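Local coordinates for protein PTHB1 (PDB 4YD8) that forms part of the BBSome, a complex required for ciliogenesis and thought to act as a coat that sorts specific membrane proteins to primary cilia, at residues 30-35 with 43-48; 50-55 with 73-78; 159-164 with 183-188; 198-203 with 250-255. All coordinates share one frame; numbering follows the deposited sequence.

Overall arrangement
All four contacts lie in the N-terminal seven-bladed beta-propeller of this longer protein, and they follow one another in series along the chain. Contacts 1 and 2 belong to one four-stranded blade, their centres about 11 Å apart: the first joins its inner two strands, the second its outer two, and strands 43-47 and 52-56 are neighbours between them. On another part of the ring, contacts 3 and 4 have centres about 11 Å apart and meet around the entry to the blade begun by strand 188-191. Contact 1 is about 25 Å from contact 3 and 23 Å from contact 4, centre to centre. Together they illustrate how a propeller is built within blades and between them.

Contact 1 of 4, residues 30-35 with 43-48; sequences CLANVD and KIIVGS
Lys43 sends its ammonium group across to the loop after strand 29-32, where NZ forms a salt bridge of 2.9 Å with Asp35 OD1. That oxygen is met on its syn side, 16° out of the carboxylate plane, and the side chains cross at about a right angle, both Asp35 oxygens lying close to CE of the lysine. Asn33 lies alongside Lys43, pointing the same way, and its OD1 adds a weak bond to NZ at 3.2 Å; NZ also donates to Gln41 O. The lysine chain bends at chi2 (78°), and this brings CD to 3.6 Å from Asp35 OD1. An alanine at Asp35 would probably leave the ammonium without its charged mate, with only neutral oxygens as named partners. Apolar contacts follow: Val34 CB and Ile45 CD1 meet tip to tip at 3.9 Å, while on the opposite face of the sheet Leu31 and Ile44 run side by side. This is a beta hairpin, the inner two strands of a propeller blade. Cys30 with Ile45 and Ala32 with Lys43 are antiparallel hydrogen-bonded pairs, each with two backbone bonds; Cys30 O takes Ile45 N at 2.8 Å. Lys43 N stands above the carbonyl plane of Ala32, 49° out of it, and Ala32 O also accepts a weak bond from Val34 N, closing an inverse gamma turn centred on Asn33. Farther out, Ser37 OG is hydrogen-bonded to Asn33 OD1. Val87 of the next blade packs on Cys30, Ala32 and Val34, and Val350 of the preceding blade on Leu31 and Ile44.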
# COMPACT_ATOMS: atom_id res chain seq x y z
N CYS A 30 0.02 -6.36 0.56
CA CYS A 30 0.94 -5.79 1.51
C CYS A 30 2.20 -6.64 1.59
O CYS A 30 2.13 -7.87 1.56
CB CYS A 30 0.27 -5.66 2.88
SG CYS A 30 1.28 -4.86 4.12
N LEU A 31 3.34 -5.98 1.62
CA LEU A 31 4.64 -6.64 1.77
C LEU A 31 5.29 -6.19 3.07
O LEU A 31 5.68 -5.03 3.19
CB LEU A 31 5.56 -6.30 0.59
CG LEU A 31 5.88 -7.29 -0.52
CD1 LEU A 31 6.88 -6.65 -1.50
CD2 LEU A 31 6.45 -8.61 0.03
N ALA A 32 5.42 -7.09 4.03
CA ALA A 32 5.95 -6.67 5.33
C ALA A 32 6.44 -7.84 6.16
O ALA A 32 6.06 -8.99 5.92
CB ALA A 32 4.85 -5.91 6.13
N ASN A 33 7.26 -7.53 7.16
CA ASN A 33 7.78 -8.55 8.06
C ASN A 33 6.75 -8.81 9.14
O ASN A 33 6.98 -8.51 10.32
CB ASN A 33 9.12 -8.10 8.66
CG ASN A 33 9.77 -9.19 9.49
OD1 ASN A 33 9.36 -10.35 9.44
ND2 ASN A 33 10.77 -8.82 10.28
N VAL A 34 5.61 -9.37 8.73
CA VAL A 34 4.40 -9.40 9.56
C VAL A 34 4.54 -10.37 10.74
O VAL A 34 3.84 -10.22 11.75
CB VAL A 34 3.15 -9.77 8.69
CG1 VAL A 34 3.22 -11.21 8.20
CG2 VAL A 34 1.84 -9.49 9.45
N ASP A 35 5.47 -11.32 10.65
CA ASP A 35 5.70 -12.23 11.78
C ASP A 35 6.92 -11.83 12.60
O ASP A 35 7.41 -12.63 13.40
CB ASP A 35 5.85 -13.67 11.29
CG ASP A 35 7.00 -13.86 10.29
OD1 ASP A 35 7.71 -12.88 9.99
OD2 ASP A 35 7.19 -15.01 9.82
N LYS A 43 6.99 -10.83 4.05
CA LYS A 43 6.05 -11.85 3.60
C LYS A 43 5.02 -11.15 2.73
O LYS A 43 4.83 -9.95 2.87
CB LYS A 43 5.36 -12.56 4.76
CG LYS A 43 6.26 -13.55 5.48
CD LYS A 43 7.22 -12.84 6.41
CE LYS A 43 8.35 -13.76 6.85
NZ LYS A 43 9.33 -12.97 7.62
N ILE A 44 4.38 -11.89 1.83
CA ILE A 44 3.33 -11.32 1.00
C ILE A 44 2.00 -11.54 1.72
O ILE A 44 1.66 -12.69 2.05
CB ILE A 44 3.27 -11.95 -0.39
CG1 ILE A 44 4.62 -11.86 -1.10
CG2 ILE A 44 2.18 -11.32 -1.25
CD1 ILE A 44 4.65 -12.69 -2.36
N ILE A 45 1.27 -10.47 1.98
CA ILE A 45 -0.06 -10.58 2.57
C ILE A 45 -1.07 -10.10 1.56
O ILE A 45 -0.94 -8.99 1.05
CB ILE A 45 -0.22 -9.75 3.87
CG1 ILE A 45 0.86 -10.12 4.89
CG2 ILE A 45 -1.65 -9.94 4.44
CD1 ILE A 45 1.97 -9.12 4.99
N VAL A 46 -2.06 -10.94 1.25
CA VAL A 46 -3.10 -10.55 0.31
C VAL A 46 -4.48 -10.86 0.87
O VAL A 46 -4.74 -11.99 1.30
CB VAL A 46 -2.95 -11.26 -1.06
CG1 VAL A 46 -4.05 -10.78 -2.02
CG2 VAL A 46 -1.59 -10.98 -1.68
N GLY A 47 -5.36 -9.86 0.86
CA GLY A 47 -6.76 -10.09 1.21
C GLY A 47 -7.62 -10.00 -0.04
O GLY A 47 -7.27 -9.27 -0.97
N SER A 48 -8.71 -10.75 -0.10
CA SER A 48 -9.57 -10.69 -1.28
C SER A 48 -10.98 -10.22 -0.94
O SER A 48 -11.41 -10.27 0.22
CB SER A 48 -9.63 -12.06 -1.98
OG SER A 48 -10.58 -12.93 -1.42

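Contact 2 of 4, residues 50-55 with 73-78; sequences MGYLRI and LLEVDL
Arg54 and Glu75 form the charged pair here, lying side by side and pointing the same way, with NE to OE1 at 2.9 Å. The acceptor sits close to the guanidinium plane, 14° out of it, but the donor approaches from above the carboxylate plane, and the two planes stand 82° apart. A water ties Arg54 NH2 to the same OE1, and NH2 itself forms the arginine's second salt bridge, to Glu22. Another water joins Met50 O to Asp77 OD1, which also accepts from Arg79 N.

Flat groups share the same face. The Tyr52 ring has Asp77 CG over one side, offset toward the rim and 4.1 Å above the plane, with CE1 3.8 Å from Asp77 CB. Tyr52 CB lies over a face of the Arg54 guanidinium, 3.4 Å above it and offset toward its rim.

Backbone bonds join these two outer strands of the propeller blade antiparallel, Leu53 N to Val76 O at 2.9 Å being among the straightest. Gly51 O takes Leu78 N, and Gly51 has a positive phi that suits glycine. At the other end Ile55 O receives Leu73 N at 2.8 Å and, weakly, Leu74 N: a classic beta bulge.

Apolar packing fills the reverse face, where Leu53 CB touches Leu78 CD1 at 3.7 Å and Val76 CG1 nearby; Met127 of the next blade lies against Leu53, Leu74, Val76 and Leu78. The chemistry is thus split: hydrocarbon lines the face turned to the next blade, whereas on the other face Arg54 is paired with two carboxylates, and its charge would probably offset part of theirs.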
# COMPACT_ATOMS: atom_id res chain seq x y z
N MSE A 50 -13.44 -11.75 -1.66
CA MSE A 50 -14.11 -12.96 -1.33
C MSE A 50 -13.85 -13.40 0.10
O MSE A 50 -14.27 -14.46 0.50
CB MSE A 50 -13.72 -14.06 -2.28
CG MSE A 50 -14.42 -14.05 -3.65
SE MSE A 50 -14.52 -12.33 -4.56
CE MSE A 50 -15.58 -12.80 -6.15
N GLY A 51 -13.15 -12.60 0.87
CA GLY A 51 -13.06 -12.79 2.31
C GLY A 51 -11.86 -13.57 2.80
O GLY A 51 -11.66 -13.72 4.00
N TYR A 52 -11.04 -14.07 1.87
CA TYR A 52 -9.82 -14.81 2.25
C TYR A 52 -8.61 -13.92 2.52
O TYR A 52 -8.33 -12.98 1.78
CB TYR A 52 -9.44 -15.81 1.15
CG TYR A 52 -10.38 -16.99 1.10
CD1 TYR A 52 -10.18 -18.09 1.92
CD2 TYR A 52 -11.47 -17.00 0.24
CE1 TYR A 52 -11.06 -19.18 1.89
CE2 TYR A 52 -12.35 -18.07 0.20
CZ TYR A 52 -12.13 -19.16 1.03
OH TYR A 52 -12.99 -20.23 0.98
N LEU A 53 -7.89 -14.24 3.59
CA LEU A 53 -6.60 -13.62 3.90
C LEU A 53 -5.52 -14.67 3.71
O LEU A 53 -5.61 -15.77 4.27
CB LEU A 53 -6.60 -13.07 5.34
CG LEU A 53 -5.46 -12.15 5.83
CD1 LEU A 53 -4.11 -12.86 5.98
CD2 LEU A 53 -5.30 -10.94 4.94
N ARG A 54 -4.50 -14.35 2.91
CA ARG A 54 -3.41 -15.30 2.65
C ARG A 54 -2.06 -14.66 2.93
O ARG A 54 -1.85 -13.49 2.64
CB ARG A 54 -3.47 -15.80 1.19
CG ARG A 54 -4.75 -16.58 0.87
CD ARG A 54 -4.90 -16.88 -0.62
NE ARG A 54 -6.10 -17.69 -0.89
CZ ARG A 54 -7.23 -17.22 -1.42
NH1 ARG A 54 -7.34 -15.94 -1.74
NH2 ARG A 54 -8.25 -18.03 -1.63
N ILE A 55 -1.14 -15.43 3.49
CA ILE A 55 0.22 -14.97 3.73
C ILE A 55 1.21 -15.94 3.10
O ILE A 55 1.13 -17.15 3.35
CB ILE A 55 0.53 -14.84 5.24
CG1 ILE A 55 -0.50 -13.94 5.94
CG2 ILE A 55 1.96 -14.31 5.45
CD1 ILE A 55 -0.26 -13.82 7.46
N LEU A 73 1.95 -19.71 3.99
CA LEU A 73 2.11 -19.83 5.43
C LEU A 73 0.76 -19.92 6.13
O LEU A 73 0.62 -20.60 7.13
CB LEU A 73 2.88 -18.64 5.99
CG LEU A 73 4.30 -18.43 5.44
CD1 LEU A 73 4.94 -17.26 6.15
CD2 LEU A 73 5.14 -19.69 5.58
N LEU A 74 -0.22 -19.22 5.59
CA LEU A 74 -1.51 -19.14 6.24
C LEU A 74 -2.58 -18.73 5.26
O LEU A 74 -2.37 -17.87 4.42
CB LEU A 74 -1.45 -18.13 7.39
CG LEU A 74 -2.75 -17.91 8.18
CD1 LEU A 74 -2.47 -17.95 9.67
CD2 LEU A 74 -3.39 -16.58 7.82
N GLU A 75 -3.73 -19.38 5.39
CA GLU A 75 -4.92 -18.99 4.66
C GLU A 75 -6.08 -19.06 5.63
O GLU A 75 -6.27 -20.08 6.29
CB GLU A 75 -5.15 -19.90 3.45
CG GLU A 75 -6.45 -19.62 2.71
CD GLU A 75 -6.67 -20.56 1.54
OE1 GLU A 75 -6.13 -20.30 0.45
OE2 GLU A 75 -7.39 -21.56 1.73
N VAL A 76 -6.85 -17.99 5.75
CA VAL A 76 -8.02 -18.00 6.61
C VAL A 76 -9.20 -17.32 5.91
O VAL A 76 -9.05 -16.29 5.25
CB VAL A 76 -7.74 -17.32 7.98
CG1 VAL A 76 -7.18 -15.93 7.78
CG2 VAL A 76 -9.01 -17.26 8.83
N ASP A 77 -10.37 -17.92 6.06
CA ASP A 77 -11.61 -17.33 5.58
C ASP A 77 -12.17 -16.39 6.64
O ASP A 77 -12.69 -16.83 7.66
CB ASP A 77 -12.64 -18.43 5.26
CG ASP A 77 -13.90 -17.88 4.64
OD1 ASP A 77 -13.99 -16.65 4.46
OD2 ASP A 77 -14.81 -18.68 4.34
N LEU A 78 -12.05 -15.09 6.40
CA LEU A 78 -12.53 -14.09 7.35
C LEU A 78 -14.04 -13.83 7.21
O LEU A 78 -14.61 -13.09 8.01
CB LEU A 78 -11.74 -12.78 7.18
CG LEU A 78 -10.23 -12.94 7.41
CD1 LEU A 78 -9.49 -11.62 7.17
CD2 LEU A 78 -9.95 -13.48 8.82
O HOH W 1 -15.51 -15.70 2.58
O HOH W 2 -8.07 -21.14 -1.58

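Contact 3 of 4, residues 159-164 with 183-188; sequences QSMDGM and LLPGPL
Gln159 meets Pro185 and Gly186 through an extended side chain: CG is anti to the backbone N (chi1 180°), and chi2 of -179° carries CD onward to 3.7 Å from Pro185 CB. The chain crosses the proline ring at about a right angle. Its NE2 donates to Gly186 O at 2.9 Å, with the acceptor 8° from the amide plane, while OE1 takes a bond of 2.6 Å from a water that also accepts from Gly186 N. One side-chain amide therefore serves both the carbonyl and, through water, the N-H of the same residue. A leucine in place of Gln159 would probably cost Gly186 O one of its donors and leave the bridging water without its side-chain acceptor. Met161, a selenomethionine, is bent at chi2 and chi3, and its CE comes 3.9 Å from Pro185 CG; Met161 O shares a second water with Leu183 O. Asn141 also bonds to both Gln159 NE2 and Gly186 O. The contact thus links the end of strand 155-160, and the type I turn from Ser160 to Gly163 that follows, to the connection between propeller blades, with Leu188, farther along it, packing against Gln159 CB and against Thr143 of strand 139-145.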
# COMPACT_ATOMS: atom_id res chain seq x y z
N GLN A 159 -11.18 6.26 6.28
CA GLN A 159 -12.14 7.12 5.59
C GLN A 159 -13.41 6.34 5.28
O GLN A 159 -13.34 5.27 4.65
CB GLN A 159 -11.53 7.67 4.29
CG GLN A 159 -12.53 8.58 3.52
CD GLN A 159 -11.95 9.12 2.22
OE1 GLN A 159 -12.35 10.18 1.75
NE2 GLN A 159 -11.01 8.37 1.63
N SER A 160 -14.57 6.86 5.70
CA SER A 160 -15.83 6.20 5.40
C SER A 160 -16.26 6.51 3.97
O SER A 160 -15.75 7.44 3.35
CB SER A 160 -16.93 6.65 6.38
OG SER A 160 -17.29 8.00 6.12
N MSE A 161 -17.21 5.73 3.45
CA MSE A 161 -17.73 5.99 2.11
C MSE A 161 -18.33 7.38 2.01
O MSE A 161 -18.28 7.99 0.95
CB MSE A 161 -18.78 4.94 1.71
CG MSE A 161 -18.19 3.53 1.50
SE MSE A 161 -16.95 3.44 -0.02
CE MSE A 161 -17.98 4.42 -1.35
N ASP A 162 -18.89 7.91 3.11
CA ASP A 162 -19.52 9.22 3.04
C ASP A 162 -18.61 10.33 3.59
O ASP A 162 -19.06 11.45 3.83
CB ASP A 162 -20.90 9.22 3.75
CG ASP A 162 -20.81 9.04 5.28
OD1 ASP A 162 -19.77 8.64 5.82
OD2 ASP A 162 -21.84 9.31 5.94
N GLY A 163 -17.33 10.03 3.74
CA GLY A 163 -16.34 11.08 3.93
C GLY A 163 -16.00 11.51 5.34
O GLY A 163 -15.56 12.64 5.56
N MSE A 164 -16.21 10.63 6.31
CA MSE A 164 -15.73 10.89 7.66
C MSE A 164 -14.36 10.25 7.82
O MSE A 164 -14.17 9.11 7.41
CB MSE A 164 -16.69 10.33 8.71
CG MSE A 164 -16.16 10.47 10.12
SE MSE A 164 -17.47 9.94 11.45
CE MSE A 164 -18.27 11.68 11.73
N LEU A 183 -17.34 14.58 -2.19
CA LEU A 183 -18.37 13.96 -3.02
C LEU A 183 -18.20 12.43 -3.00
O LEU A 183 -19.01 11.72 -2.40
CB LEU A 183 -18.30 14.50 -4.44
CG LEU A 183 -19.44 14.19 -5.39
CD1 LEU A 183 -20.73 14.86 -4.91
CD2 LEU A 183 -19.08 14.65 -6.80
N LEU A 184 -17.13 11.95 -3.64
CA LEU A 184 -16.73 10.53 -3.56
C LEU A 184 -15.35 10.39 -2.89
O LEU A 184 -14.49 11.26 -3.03
CB LEU A 184 -16.69 9.90 -4.96
CG LEU A 184 -18.00 9.81 -5.75
CD1 LEU A 184 -17.76 9.15 -7.10
CD2 LEU A 184 -19.07 9.03 -4.97
N PRO A 185 -15.14 9.29 -2.15
CA PRO A 185 -13.89 9.17 -1.39
C PRO A 185 -12.67 8.94 -2.29
O PRO A 185 -12.70 8.07 -3.18
CB PRO A 185 -14.15 7.95 -0.49
CG PRO A 185 -15.19 7.16 -1.18
CD PRO A 185 -16.06 8.17 -1.91
N GLY A 186 -11.63 9.72 -2.07
CA GLY A 186 -10.40 9.59 -2.84
C GLY A 186 -9.38 8.77 -2.07
O GLY A 186 -9.65 8.29 -0.97
N PRO A 187 -8.18 8.62 -2.65
CA PRO A 187 -7.10 7.93 -1.94
C PRO A 187 -6.73 8.69 -0.68
O PRO A 187 -6.98 9.91 -0.59
CB PRO A 187 -5.93 7.92 -2.96
CG PRO A 187 -6.26 8.98 -3.95
CD PRO A 187 -7.78 9.12 -3.97
N LEU A 188 -6.15 8.00 0.29
CA LEU A 188 -5.86 8.60 1.58
C LEU A 188 -4.45 8.23 2.05
O LEU A 188 -4.06 7.07 1.97
CB LEU A 188 -6.89 8.13 2.61
CG LEU A 188 -6.72 8.62 4.05
CD1 LEU A 188 -7.10 10.11 4.18
CD2 LEU A 188 -7.56 7.78 5.01
O HOH W 3 -11.46 11.83 -0.03
O HOH W 4 -19.57 8.92 -1.33

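Contact 4 of 4, residues 198-203 with 250-255; sequences LTVSSC and LDICIV
Val200 and Ile252 slant across each other where two adjacent blades of the beta-propeller meet face to face, Val200 CG2 touching Ile252 CD1 at 3.6 Å. A second apolar pair, Leu198 and Ile254, crosses at about a right angle, with the two CD1 methyls 3.9 Å apart. The strand segments 198-200 and 251-255 run nearly antiparallel, at 160°, but their axes come no closer than 7.9 Å, a spacing of layers packed through side chains rather than of strands paired in one sheet. Accordingly, the contact consists of hydrocarbon packing.

Ile252 carries much of it. Its CG1 is anti to the carbonyl carbon (chi1 -58°), and chi2 of 161° extends CD1 toward the opposite strand. There the methyl lies against backbone as well as side chain, 3.7 Å from Thr199 CA and 3.9 Å from Leu198 O. Ala189 of strand 188-191 packs on both Ile252 and Ile254, and Val264 of strand 263-268 on Leu198 and Ile252, so each blade contributes a further strand to this buried seam. Thr199 points its own side chain away from the seam, and Thr199 OG1 is hydrogen-bonded to Pro187 O, the same carbonyl oxygen that lies 3.7 Å from Ile252 CD1.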
# COMPACT_ATOMS: atom_id res chain seq x y z
N LEU A 198 -3.54 13.40 3.69
CA LEU A 198 -3.69 13.86 2.31
C LEU A 198 -4.76 13.05 1.60
O LEU A 198 -4.85 11.83 1.76
CB LEU A 198 -2.34 13.76 1.57
CG LEU A 198 -1.42 14.93 1.94
CD1 LEU A 198 -0.74 14.76 3.30
CD2 LEU A 198 -0.41 15.18 0.87
N THR A 199 -5.59 13.73 0.82
CA THR A 199 -6.52 13.02 -0.03
C THR A 199 -6.70 13.80 -1.32
O THR A 199 -6.10 14.86 -1.50
CB THR A 199 -7.87 12.79 0.68
OG1 THR A 199 -8.68 11.90 -0.10
CG2 THR A 199 -8.62 14.12 0.90
N VAL A 200 -7.47 13.24 -2.26
CA VAL A 200 -7.85 13.97 -3.46
C VAL A 200 -9.36 13.90 -3.63
O VAL A 200 -9.93 12.81 -3.63
CB VAL A 200 -7.18 13.44 -4.72
CG1 VAL A 200 -7.36 14.44 -5.88
CG2 VAL A 200 -5.68 13.14 -4.47
N SER A 201 -9.99 15.05 -3.81
CA SER A 201 -11.45 15.11 -3.86
C SER A 201 -11.98 14.89 -5.26
O SER A 201 -11.23 14.87 -6.23
CB SER A 201 -11.95 16.47 -3.35
OG SER A 201 -11.55 17.49 -4.25
N SER A 202 -13.30 14.76 -5.38
CA SER A 202 -13.92 14.57 -6.68
C SER A 202 -13.80 15.79 -7.59
O SER A 202 -13.85 15.66 -8.81
CB SER A 202 -15.40 14.20 -6.52
OG SER A 202 -15.51 12.94 -5.89
N CYS A 203 -13.62 16.97 -7.01
CA CYS A 203 -13.42 18.13 -7.87
C CYS A 203 -11.92 18.37 -8.11
O CYS A 203 -11.48 19.47 -8.45
CB CYS A 203 -14.11 19.38 -7.28
SG CYS A 203 -13.54 19.88 -5.65
N LEU A 250 -5.77 8.34 -8.88
CA LEU A 250 -5.87 6.91 -8.62
C LEU A 250 -5.28 6.53 -7.26
O LEU A 250 -5.80 5.64 -6.57
CB LEU A 250 -5.14 6.12 -9.72
CG LEU A 250 -5.74 6.17 -11.13
CD1 LEU A 250 -4.87 5.39 -12.11
CD2 LEU A 250 -7.16 5.61 -11.12
N ASP A 251 -4.20 7.19 -6.88
CA ASP A 251 -3.48 6.80 -5.67
C ASP A 251 -2.62 7.96 -5.19
O ASP A 251 -2.28 8.86 -5.96
CB ASP A 251 -2.62 5.55 -5.95
CG ASP A 251 -2.25 4.79 -4.69
OD1 ASP A 251 -2.77 5.14 -3.61
OD2 ASP A 251 -1.45 3.81 -4.78
N ILE A 252 -2.28 7.92 -3.90
CA ILE A 252 -1.29 8.81 -3.30
C ILE A 252 -0.30 7.97 -2.51
O ILE A 252 -0.70 7.02 -1.84
CB ILE A 252 -1.90 9.83 -2.32
CG1 ILE A 252 -2.96 10.68 -2.99
CG2 ILE A 252 -0.82 10.73 -1.71
CD1 ILE A 252 -3.86 11.34 -1.95
N CYS A 253 0.97 8.32 -2.58
CA CYS A 253 2.02 7.62 -1.85
C CYS A 253 2.97 8.65 -1.27
O CYS A 253 3.55 9.43 -2.03
CB CYS A 253 2.77 6.65 -2.77
SG CYS A 253 3.99 5.60 -1.87
N ILE A 254 3.15 8.69 0.04
CA ILE A 254 4.09 9.65 0.62
C ILE A 254 5.38 8.95 1.00
O ILE A 254 5.36 8.00 1.78
CB ILE A 254 3.51 10.35 1.85
CG1 ILE A 254 2.22 11.10 1.44
CG2 ILE A 254 4.53 11.31 2.45
CD1 ILE A 254 1.48 11.68 2.58
N VAL A 255 6.51 9.41 0.45
CA VAL A 255 7.80 8.76 0.68
C VAL A 255 8.93 9.75 0.99
O VAL A 255 8.90 10.90 0.57
CB VAL A 255 8.25 7.92 -0.55
CG1 VAL A 255 7.20 6.91 -0.94
CG2 VAL A 255 8.55 8.83 -1.71